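PDB 4TKC: mannose recognizing lectin from Marasmius oreades, which binds mannose through repeated mannose-binding motifs of the bulb-type lectin family. Local coordinates for the interface of chains A and B. Sequence-based numbering; all coordinates share one arbitrary frame. Chains: chain A/B, Mannose recognizing lectin.

Both contacts lie on one two-fold symmetric interface, and the centres of their C-alpha atoms are about 14 Å apart. Contact 2 sits close to the two-fold axis, where the Glu13-Asn14 turns of the two chains meet, whereas contact 1 and its twin lie farther out. Strand 15-18 joins them in chain A: A:Gly15 belongs to contact 2 and A:Val16 to contact 1. Through the two-fold, strand 60-63 serves both, by A:Phe60 in contact 1 and B:Lys62 in contact 2. A water-bridged centre flanked by largely apolar patches, each with a phenol-to-carbonyl hydrogen bond, would suit a dimer, although the structure alone does not establish one in solution.

Contact 1: the interface of chains A and B. Residues chain A 16, 59-60, 74; chain B 4, 6, 21.
B:Pro6 leans over one face of the A:Phe60 ring in this patch between two bulb-type lectin domains, the planes of the two rings inclined to each other. B:Pro6 CB stands over the centre of the aromatic ring, 3.8 Å from its centroid, in a CH-pi contact. Methyl CG1 of B:Val4 reaches the CD1-CE1 side of the same ring, 3.7 Å from A:Phe60 CE1, and is raised toward the face that B:Pro6 covers. The other methyl of this valine, CG2, turns to A:Pro74 and lies 3.9 Å from its CB. A:Val16 comes in at about a right angle to B:Pro6 and turns both methyls to B:Pro6 CB from the same side, A:Val16 CG2 at 4.1 Å.

Beside this apolar group, the phenol of B:Tyr21 donates a hydrogen bond from OH to the backbone oxygen of A:Ser59 at 2.6 Å. The donor approaches bent, at 139° to the C=O bond, and tilted 25° from the carbonyl plane. The A:Ser59 hydroxyl OG gives the phenol at most a weak second partner.

Local geometry sets these groups in place. A:Ser59 OG, anti to its backbone N (chi1 180°), lies in plane at the edge of the A:Phe60 ring and also faces B:Val4. A:Phe60 begins strand 60-63, which runs up to A:Gln64, the first residue of a QXDXNXVXY mannose-binding motif; A:Pro74 follows shortly after A:Tyr72, which ends that motif.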
# COMPACT_ATOMS: atom_id res chain seq x y z
N VAL A 16 -1.35 -1.25 2.38
CA VAL A 16 -0.96 -2.42 1.64
C VAL A 16 0.54 -2.53 1.54
O VAL A 16 1.24 -1.56 1.23
CB VAL A 16 -1.51 -2.38 0.18
CG1 VAL A 16 -0.84 -3.47 -0.64
CG2 VAL A 16 -3.00 -2.59 0.21
N SER A 59 0.93 -12.01 -2.94
CA SER A 59 1.28 -10.78 -3.63
C SER A 59 1.31 -9.57 -2.70
O SER A 59 2.12 -8.64 -2.86
CB SER A 59 0.26 -10.57 -4.74
OG SER A 59 0.49 -9.40 -5.49
N PHE A 60 0.37 -9.51 -1.76
CA PHE A 60 0.31 -8.35 -0.88
C PHE A 60 -0.45 -8.70 0.41
O PHE A 60 -1.26 -9.63 0.41
CB PHE A 60 -0.27 -7.10 -1.63
CG PHE A 60 -1.70 -7.25 -2.05
CD1 PHE A 60 -2.00 -7.71 -3.33
CD2 PHE A 60 -2.74 -6.79 -1.25
CE1 PHE A 60 -3.31 -7.82 -3.75
CE2 PHE A 60 -4.06 -6.91 -1.68
CZ PHE A 60 -4.34 -7.43 -2.93
N PRO A 74 -1.80 -12.98 -6.39
CA PRO A 74 -1.98 -11.97 -7.47
C PRO A 74 -3.36 -12.01 -8.08
O PRO A 74 -3.67 -11.11 -8.87
CB PRO A 74 -0.93 -12.35 -8.51
CG PRO A 74 0.07 -13.20 -7.78
CD PRO A 74 -0.71 -13.92 -6.72
N VAL B 4 -0.58 -6.06 -10.40
CA VAL B 4 -1.58 -6.40 -9.41
C VAL B 4 -2.35 -5.14 -8.94
O VAL B 4 -1.77 -4.09 -8.75
CB VAL B 4 -0.95 -7.19 -8.25
CG1 VAL B 4 -1.98 -7.43 -7.18
CG2 VAL B 4 -0.39 -8.49 -8.77
N PRO B 6 -4.43 -3.79 -5.87
CA PRO B 6 -4.88 -4.04 -4.49
C PRO B 6 -5.99 -3.11 -4.05
O PRO B 6 -6.51 -3.22 -2.95
CB PRO B 6 -3.63 -3.76 -3.66
CG PRO B 6 -2.50 -3.61 -4.59
CD PRO B 6 -3.09 -3.20 -5.91
N TYR B 21 2.53 -2.89 -8.97
CA TYR B 21 1.15 -2.68 -8.57
C TYR B 21 0.60 -1.46 -9.32
O TYR B 21 1.38 -0.61 -9.75
CB TYR B 21 1.02 -2.57 -7.02
CG TYR B 21 1.55 -3.80 -6.30
CD1 TYR B 21 2.92 -3.98 -6.22
CD2 TYR B 21 0.73 -4.89 -6.04
CE1 TYR B 21 3.44 -5.13 -5.64
CE2 TYR B 21 1.26 -6.03 -5.42
CZ TYR B 21 2.62 -6.16 -5.34
OH TYR B 21 3.19 -7.30 -4.78

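Contact 2: the interface of chains A and B. Residues chain A 7, 12-15; chain B 13-14, 62.
The turn between strands 10-12 and 15-18 of the bulb-type lectin fold meets its own symmetry mate here, with B:Asn14 set against A:Tyr7 and A:Pro12. The phenol of A:Tyr7 donates a hydrogen bond from OH to the backbone oxygen of B:Asn14 at 2.6 Å. It is fairly straight at the acceptor, with a C=O...donor angle of 157°, and the donor lies in the carbonyl plane. The oxygen in turn lies in the plane of the tyrosine ring, at the edge formed by CE1 and the hydroxyl. B:Asn14 adopts a left-handed backbone conformation as it presents this carbonyl to the other chain.

The side chain of B:Asn14 is covered from one face. A:Pro12 CG sits almost directly above the carboxamide, 3.4 Å from B:Asn14 CG and somewhat farther from OD1 and ND2. The amide nitrogen pairs with water: B:Asn14 ND2 and water 1 are 2.9 Å apart, with a nearly straight angle of 168° at the hydrogen, and water 1 lies 2.7 Å from A:Glu13 O. Water 2 makes the symmetric link between A:Asn14 ND2 and B:Glu13 O. The oxygens of water 1 and water 2 join each other at 3.0 Å, closing a polar chain across the two-fold axis.

B:Lys62 flanks the tyrosine on another side. Its chain is extended, with CG anti to the backbone N (chi1 -177°), and carries the amine to a point above the plane of the A:Tyr7 ring but beyond its CD1-CE1 edge; B:Lys62 NZ is 3.9 Å from A:Tyr7 CD1, a van der Waals contact.

By symmetry each chain supplies both the phenol donor and the asparagine carbonyl, and this reciprocal, water-bridged seam probably helps fix how the two lectin subunits are set against each other.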
# COMPACT_ATOMS: atom_id res chain seq x y z
N TYR A 7 5.72 2.62 5.47
CA TYR A 7 4.77 2.76 6.56
C TYR A 7 5.40 2.81 7.95
O TYR A 7 4.66 2.79 8.95
CB TYR A 7 3.78 1.58 6.54
CG TYR A 7 2.79 1.62 5.43
CD1 TYR A 7 1.69 2.43 5.56
CD2 TYR A 7 2.81 0.67 4.44
CE1 TYR A 7 0.78 2.50 4.53
CE2 TYR A 7 1.88 0.72 3.41
CZ TYR A 7 0.82 1.58 3.51
OH TYR A 7 -0.14 1.58 2.48
N PRO A 12 -1.91 0.91 8.64
CA PRO A 12 -3.27 1.35 8.97
C PRO A 12 -4.33 0.82 7.99
O PRO A 12 -4.00 0.12 7.04
CB PRO A 12 -3.17 2.89 8.88
CG PRO A 12 -1.97 3.16 8.05
CD PRO A 12 -1.18 1.92 7.84
N GLU A 13 -5.61 1.06 8.30
CA GLU A 13 -6.69 0.74 7.34
C GLU A 13 -6.41 1.33 5.96
O GLU A 13 -5.86 2.42 5.85
CB GLU A 13 -8.05 1.21 7.85
CG GLU A 13 -8.49 0.45 9.12
CD GLU A 13 -9.90 0.86 9.58
OE1 GLU A 13 -10.68 1.39 8.75
OE2 GLU A 13 -10.22 0.69 10.77
N ASN A 14 -6.64 0.45 5.01
CA ASN A 14 -6.31 0.69 3.58
C ASN A 14 -4.84 0.60 3.27
O ASN A 14 -4.40 0.86 2.16
CB ASN A 14 -6.86 2.03 3.04
CG ASN A 14 -8.35 2.02 2.94
OD1 ASN A 14 -8.93 1.04 2.43
ND2 ASN A 14 -8.99 3.01 3.53
N GLY A 15 -4.03 0.23 4.25
CA GLY A 15 -2.63 0.04 4.00
C GLY A 15 -2.35 -1.27 3.27
O GLY A 15 -2.87 -2.32 3.66
N GLU B 13 -6.41 7.60 1.64
CA GLU B 13 -5.39 7.95 2.65
C GLU B 13 -4.76 6.71 3.27
O GLU B 13 -5.43 5.71 3.50
CB GLU B 13 -5.95 8.87 3.73
CG GLU B 13 -6.36 10.24 3.18
CD GLU B 13 -6.84 11.20 4.28
OE1 GLU B 13 -6.49 10.98 5.46
OE2 GLU B 13 -7.60 12.14 3.97
N ASN B 14 -3.45 6.81 3.34
CA ASN B 14 -2.56 5.69 3.76
C ASN B 14 -2.40 4.61 2.72
O ASN B 14 -1.78 3.59 2.95
CB ASN B 14 -2.98 5.05 5.10
CG ASN B 14 -2.76 5.98 6.25
OD1 ASN B 14 -1.68 6.60 6.36
ND2 ASN B 14 -3.80 6.19 7.05
N LYS B 62 2.21 7.18 -2.45
CA LYS B 62 1.39 7.15 -1.26
C LYS B 62 0.46 8.36 -1.29
O LYS B 62 0.92 9.51 -1.36
CB LYS B 62 2.30 7.17 -0.01
CG LYS B 62 1.54 7.08 1.32
CD LYS B 62 2.49 6.72 2.44
CE LYS B 62 1.78 6.31 3.72
NZ LYS B 62 2.68 6.10 4.90
O HOH W 1 -6.27 4.76 7.08
O HOH W 2 -7.85 5.41 4.60